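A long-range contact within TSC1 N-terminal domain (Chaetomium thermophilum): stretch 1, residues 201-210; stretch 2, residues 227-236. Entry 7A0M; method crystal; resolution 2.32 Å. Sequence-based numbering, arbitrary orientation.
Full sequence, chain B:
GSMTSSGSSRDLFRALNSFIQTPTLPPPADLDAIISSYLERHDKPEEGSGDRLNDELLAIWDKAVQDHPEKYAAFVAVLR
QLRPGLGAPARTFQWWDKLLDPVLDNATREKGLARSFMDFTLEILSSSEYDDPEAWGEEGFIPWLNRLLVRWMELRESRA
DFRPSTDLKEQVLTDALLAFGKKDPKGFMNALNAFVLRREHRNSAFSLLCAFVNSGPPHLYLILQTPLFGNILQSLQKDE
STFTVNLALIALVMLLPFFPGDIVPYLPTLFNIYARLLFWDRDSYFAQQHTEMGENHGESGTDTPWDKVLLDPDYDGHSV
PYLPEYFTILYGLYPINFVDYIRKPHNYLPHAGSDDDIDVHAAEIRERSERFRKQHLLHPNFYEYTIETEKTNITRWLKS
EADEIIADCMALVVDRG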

ATOM      1  N   HIS B 201      -2.060  -8.843 -39.553  1.00 56.58           N
ATOM      2  CA  HIS B 201      -0.959  -7.908 -39.370  1.00 54.48           C
ATOM      3  C   HIS B 201      -0.941  -7.269 -37.987  1.00 55.18           C
ATOM      4  O   HIS B 201      -0.075  -6.427 -37.724  1.00 56.80           O
ATOM      5  CB  HIS B 201      -1.030  -6.792 -40.423  1.00 59.16           C
ATOM      6  CG  HIS B 201      -0.779  -7.256 -41.822  1.00 62.25           C
ATOM      7  ND1 HIS B 201       0.043  -8.322 -42.120  1.00 72.21           N
ATOM      8  CD2 HIS B 201      -1.245  -6.797 -43.009  1.00 65.40           C
ATOM      9  CE1 HIS B 201       0.073  -8.499 -43.430  1.00 71.26           C
ATOM     10  NE2 HIS B 201      -0.699  -7.587 -43.992  1.00 68.46           N
ATOM     11  N   ARG B 202      -1.865  -7.645 -37.100  1.00 46.75           N
ATOM     12  CA  ARG B 202      -2.014  -6.938 -35.830  1.00 53.49           C
ATOM     13  C   ARG B 202      -0.840  -7.186 -34.889  1.00 60.65           C
ATOM     14  O   ARG B 202      -0.364  -6.255 -34.230  1.00 60.80           O
ATOM     15  CB  ARG B 202      -3.329  -7.341 -35.169  1.00 50.27           C
ATOM     16  CG  ARG B 202      -3.721  -6.485 -33.984  1.00 53.18           C
ATOM     17  CD  ARG B 202      -5.185  -6.696 -33.664  1.00 47.70           C
ATOM     18  NE  ARG B 202      -6.019  -6.365 -34.816  1.00 54.41           N
ATOM     19  CZ  ARG B 202      -7.188  -6.937 -35.084  1.00 58.19           C
ATOM     20  NH1 ARG B 202      -7.670  -7.873 -34.280  1.00 53.13           N
ATOM     21  NH2 ARG B 202      -7.874  -6.572 -36.159  1.00 65.28           N
ATOM     22  N   ASN B 203      -0.370  -8.433 -34.797  1.00 56.09           N
ATOM     23  CA  ASN B 203       0.736  -8.740 -33.894  1.00 47.47           C
ATOM     24  C   ASN B 203       1.992  -7.964 -34.275  1.00 54.92           C
ATOM     25  O   ASN B 203       2.669  -7.392 -33.412  1.00 65.66           O
ATOM     26  CB  ASN B 203       1.007 -10.244 -33.882  1.00 53.57           C
ATOM     27  CG  ASN B 203      -0.057 -11.024 -33.132  1.00 62.39           C
ATOM     28  OD1 ASN B 203      -0.813 -10.459 -32.340  1.00 53.86           O
ATOM     29  ND2 ASN B 203      -0.118 -12.328 -33.374  1.00 73.35           N
ATOM     30  N   SER B 204       2.324  -7.940 -35.567  1.00 56.34           N
ATOM     31  CA  SER B 204       3.507  -7.208 -36.007  1.00 52.99           C
ATOM     32  C   SER B 204       3.321  -5.703 -35.840  1.00 58.69           C
ATOM     33  O   SER B 204       4.257  -4.997 -35.444  1.00 60.60           O
ATOM     34  CB  SER B 204       3.823  -7.552 -37.462  1.00 47.61           C
ATOM     35  OG  SER B 204       4.254  -8.897 -37.590  1.00 54.10           O
ATOM     36  N   ALA B 205       2.122  -5.197 -36.138  1.00 52.66           N
ATOM     37  CA  ALA B 205       1.861  -3.766 -35.996  1.00 58.41           C
ATOM     38  C   ALA B 205       2.004  -3.312 -34.549  1.00 57.27           C
ATOM     39  O   ALA B 205       2.596  -2.260 -34.279  1.00 52.79           O
ATOM     40  CB  ALA B 205       0.468  -3.432 -36.528  1.00 63.54           C
ATOM     41  N   PHE B 206       1.468  -4.087 -33.604  1.00 54.50           N
ATOM     42  CA  PHE B 206       1.610  -3.733 -32.195  1.00 44.14           C
ATOM     43  C   PHE B 206       3.064  -3.815 -31.749  1.00 41.51           C
ATOM     44  O   PHE B 206       3.511  -3.014 -30.918  1.00 60.88           O
ATOM     45  CB  PHE B 206       0.728  -4.637 -31.335  1.00 44.12           C
ATOM     46  CG  PHE B 206      -0.722  -4.244 -31.332  1.00 51.92           C
ATOM     47  CD1 PHE B 206      -1.110  -2.975 -31.726  1.00 60.37           C
ATOM     48  CD2 PHE B 206      -1.697  -5.147 -30.940  1.00 52.57           C
ATOM     49  CE1 PHE B 206      -2.443  -2.611 -31.726  1.00 59.74           C
ATOM     50  CE2 PHE B 206      -3.032  -4.788 -30.939  1.00 50.77           C
ATOM     51  CZ  PHE B 206      -3.405  -3.519 -31.332  1.00 52.31           C
ATOM     52  N   SER B 207       3.815  -4.781 -32.282  1.00 45.65           N
ATOM     53  CA  SER B 207       5.239  -4.868 -31.969  1.00 59.56           C
ATOM     54  C   SER B 207       5.988  -3.644 -32.478  1.00 61.99           C
ATOM     55  O   SER B 207       6.831  -3.082 -31.768  1.00 58.65           O
ATOM     56  CB  SER B 207       5.830  -6.147 -32.562  1.00 58.05           C
ATOM     57  OG  SER B 207       5.240  -7.298 -31.984  1.00 67.07           O
ATOM     58  N   LEU B 208       5.695  -3.219 -33.709  1.00 54.21           N
ATOM     59  CA  LEU B 208       6.341  -2.031 -34.257  1.00 52.89           C
ATOM     60  C   LEU B 208       5.956  -0.782 -33.475  1.00 52.57           C
ATOM     61  O   LEU B 208       6.774   0.132 -33.308  1.00 52.78           O
ATOM     62  CB  LEU B 208       5.977  -1.874 -35.733  1.00 53.11           C
ATOM     63  CG  LEU B 208       6.604  -0.696 -36.478  1.00 62.74           C
ATOM     64  CD1 LEU B 208       8.116  -0.835 -36.531  1.00 67.60           C
ATOM     65  CD2 LEU B 208       6.023  -0.588 -37.875  1.00 57.05           C
ATOM     66  N   LEU B 209       4.711  -0.719 -32.994  1.00 51.41           N
ATOM     67  CA  LEU B 209       4.295   0.409 -32.166  1.00 42.79           C
ATOM     68  C   LEU B 209       5.111   0.481 -30.881  1.00 45.06           C
ATOM     69  O   LEU B 209       5.533   1.566 -30.466  1.00 56.38           O
ATOM     70  CB  LEU B 209       2.804   0.311 -31.851  1.00 44.15           C
ATOM     71  CG  LEU B 209       2.234   1.412 -30.954  1.00 42.01           C
ATOM     72  CD1 LEU B 209       2.499   2.789 -31.543  1.00 44.48           C
ATOM     73  CD2 LEU B 209       0.743   1.202 -30.732  1.00 43.75           C
ATOM     74  N   CYS B 210       5.335  -0.666 -30.234  1.00 37.88           N
ATOM     75  CA  CYS B 210       6.173  -0.690 -29.039  1.00 51.92           C
ATOM     76  C   CYS B 210       7.585  -0.210 -29.349  1.00 55.09           C
ATOM     77  O   CYS B 210       8.166   0.569 -28.585  1.00 57.60           O
ATOM     78  CB  CYS B 210       6.202  -2.098 -28.447  1.00 52.10           C
ATOM     79  SG  CYS B 210       4.614  -2.671 -27.794  1.00 60.10           S
ATOM     80  N   PRO B 227      -6.957   7.485 -35.283  1.00 44.51           N
ATOM     81  CA  PRO B 227      -7.786   6.335 -34.880  1.00 47.54           C
ATOM     82  C   PRO B 227      -7.023   5.191 -34.228  1.00 59.97           C
ATOM     83  O   PRO B 227      -7.655   4.201 -33.839  1.00 59.44           O
ATOM     84  CB  PRO B 227      -8.417   5.880 -36.206  1.00 58.43           C
ATOM     85  CG  PRO B 227      -7.493   6.386 -37.260  1.00 61.13           C
ATOM     86  CD  PRO B 227      -6.963   7.684 -36.743  1.00 48.09           C
ATOM     87  N   LEU B 228      -5.698   5.280 -34.091  1.00 58.26           N
ATOM     88  CA  LEU B 228      -4.932   4.146 -33.579  1.00 49.56           C
ATOM     89  C   LEU B 228      -5.276   3.839 -32.124  1.00 53.02           C
ATOM     90  O   LEU B 228      -5.397   2.667 -31.749  1.00 49.84           O
ATOM     91  CB  LEU B 228      -3.434   4.405 -33.732  1.00 42.75           C
ATOM     92  CG  LEU B 228      -2.530   3.266 -33.256  1.00 48.30           C
ATOM     93  CD1 LEU B 228      -2.899   1.970 -33.959  1.00 38.71           C
ATOM     94  CD2 LEU B 228      -1.065   3.600 -33.490  1.00 49.69           C
ATOM     95  N   PHE B 229      -5.425   4.873 -31.292  1.00 43.49           N
ATOM     96  CA  PHE B 229      -5.677   4.656 -29.868  1.00 54.42           C
ATOM     97  C   PHE B 229      -6.965   3.873 -29.642  1.00 49.90           C
ATOM     98  O   PHE B 229      -6.993   2.917 -28.856  1.00 46.15           O
ATOM     99  CB  PHE B 229      -5.726   5.995 -29.133  1.00 57.51           C
ATOM    100  CG  PHE B 229      -5.771   5.862 -27.638  1.00 53.66           C
ATOM    101  CD1 PHE B 229      -4.645   5.477 -26.928  1.00 40.84           C
ATOM    102  CD2 PHE B 229      -6.940   6.117 -26.942  1.00 54.00           C
ATOM    103  CE1 PHE B 229      -4.686   5.351 -25.550  1.00 49.30           C
ATOM    104  CE2 PHE B 229      -6.988   5.995 -25.567  1.00 46.13           C
ATOM    105  CZ  PHE B 229      -5.860   5.612 -24.869  1.00 53.52           C
ATOM    106  N   GLY B 230      -8.048   4.270 -30.316  1.00 53.10           N
ATOM    107  CA  GLY B 230      -9.305   3.556 -30.172  1.00 47.28           C
ATOM    108  C   GLY B 230      -9.230   2.104 -30.602  1.00 58.03           C
ATOM    109  O   GLY B 230      -9.915   1.248 -30.034  1.00 68.51           O
ATOM    110  N   ASN B 231      -8.399   1.801 -31.601  1.00 59.90           N
ATOM    111  CA  ASN B 231      -8.273   0.425 -32.064  1.00 53.81           C
ATOM    112  C   ASN B 231      -7.399  -0.411 -31.140  1.00 43.75           C
ATOM    113  O   ASN B 231      -7.561  -1.636 -31.082  1.00 39.82           O
ATOM    114  CB  ASN B 231      -7.725   0.396 -33.491  1.00 53.74           C
ATOM    115  CG  ASN B 231      -8.778   0.749 -34.524  1.00 56.73           C
ATOM    116  OD1 ASN B 231      -9.941   0.367 -34.393  1.00 59.76           O
ATOM    117  ND2 ASN B 231      -8.376   1.483 -35.554  1.00 44.60           N
ATOM    118  N   ILE B 232      -6.463   0.219 -30.427  1.00 43.76           N
ATOM    119  CA  ILE B 232      -5.753  -0.478 -29.357  1.00 46.40           C
ATOM    120  C   ILE B 232      -6.739  -0.936 -28.290  1.00 48.17           C
ATOM    121  O   ILE B 232      -6.727  -2.097 -27.863  1.00 48.27           O
ATOM    122  CB  ILE B 232      -4.661   0.426 -28.758  1.00 43.10           C
ATOM    123  CG1 ILE B 232      -3.609   0.772 -29.813  1.00 35.32           C
ATOM    124  CG2 ILE B 232      -4.014  -0.249 -27.554  1.00 45.10           C
ATOM    125  CD1 ILE B 232      -2.683   1.896 -29.406  1.00 34.37           C
ATOM    126  N   LEU B 233      -7.606  -0.025 -27.844  1.00 43.27           N
ATOM    127  CA  LEU B 233      -8.627  -0.381 -26.864  1.00 46.51           C
ATOM    128  C   LEU B 233      -9.608  -1.396 -27.437  1.00 54.41           C
ATOM    129  O   LEU B 233     -10.103  -2.270 -26.716  1.00 59.26           O
ATOM    130  CB  LEU B 233      -9.368   0.874 -26.404  1.00 37.94           C
ATOM    131  CG  LEU B 233      -8.503   2.001 -25.837  1.00 41.02           C
ATOM    132  CD1 LEU B 233      -9.370   3.093 -25.225  1.00 47.71           C
ATOM    133  CD2 LEU B 233      -7.506   1.473 -24.816  1.00 36.03           C
ATOM    134  N   GLN B 234      -9.907  -1.292 -28.734  1.00 51.65           N
ATOM    135  CA  GLN B 234     -10.833  -2.232 -29.358  1.00 51.21           C
ATOM    136  C   GLN B 234     -10.257  -3.642 -29.389  1.00 53.79           C
ATOM    137  O   GLN B 234     -10.984  -4.619 -29.174  1.00 56.60           O
ATOM    138  CB  GLN B 234     -11.183  -1.751 -30.766  1.00 53.37           C
ATOM    139  CG  GLN B 234     -12.308  -2.513 -31.433  1.00 56.88           C
ATOM    140  CD  GLN B 234     -13.070  -1.660 -32.427  1.00 78.87           C
ATOM    141  OE1 GLN B 234     -14.019  -2.123 -33.060  1.00 87.76           O
ATOM    142  NE2 GLN B 234     -12.681  -0.393 -32.543  1.00 84.11           N
ATOM    143  N   SER B 235      -8.957  -3.769 -29.666  1.00 51.48           N
ATOM    144  CA  SER B 235      -8.309  -5.075 -29.587  1.00 52.49           C
ATOM    145  C   SER B 235      -8.351  -5.623 -28.166  1.00 50.45           C
ATOM    146  O   SER B 235      -8.586  -6.820 -27.958  1.00 62.96           O
ATOM    147  CB  SER B 235      -6.866  -4.976 -30.081  1.00 40.25           C
ATOM    148  OG  SER B 235      -6.192  -6.216 -29.940  1.00 48.20           O
ATOM    149  N   LEU B 236      -8.123  -4.760 -27.173  1.00 42.60           N
ATOM    150  CA  LEU B 236      -8.147  -5.196 -25.781  1.00 52.28           C
ATOM    151  C   LEU B 236      -9.532  -5.674 -25.359  1.00 54.21           C
ATOM    152  O   LEU B 236      -9.650  -6.497 -24.444  1.00 46.19           O
ATOM    153  CB  LEU B 236      -7.677  -4.057 -24.877  1.00 53.16           C
ATOM    154  CG  LEU B 236      -6.183  -3.731 -24.928  1.00 50.45           C
ATOM    155  CD1 LEU B 236      -5.922  -2.326 -24.415  1.00 43.66           C
ATOM    156  CD2 LEU B 236      -5.389  -4.745 -24.121  1.00 60.23           C
TER

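Two helical segments meet here at 125° between their N-to-C directions. Their axes stay 12.7 Å apart at closest approach, so side chains must bridge the gap. No hydrogen bond crosses between them.

Phe 206 has the largest area covered by the other stretch, 60 Å². Its CA-to-CB bond points sideways, but with chi1 at -79° (m) the end of the ring comes nearer the second helix. Atom CE1 of Phe 206 lies 4.1 Å from CG1 of Ile 232. CE2 of Phe 206 is 3.6 Å from OG of Ser 235, which lies at the ring edge, near its plane. The t rotamer of Ser 235 places OG there, and this hydroxyl is hydrogen-bonded elsewhere in the structure.

Arg 202 also reaches this serine, through its aliphatic part: CD of Arg 202 is 3.9 Å from OG of Ser 235. Its guanidinium group is hydrogen-bonded elsewhere.

Leu 209 and Leu 228 point toward each other's helices and share one conformation, t for chi1 and p for chi2. Their CD2 atoms, Leu 209 to Leu 228, are 4.1 Å apart. The same CD2 of Leu 209 packs 3.7 Å from CD1 of Ile 232. With chi1 m and chi2 t, the CG1-CD1 arm of Ile 232 meets both Phe 206, at CG1, and Leu 209, at CD1.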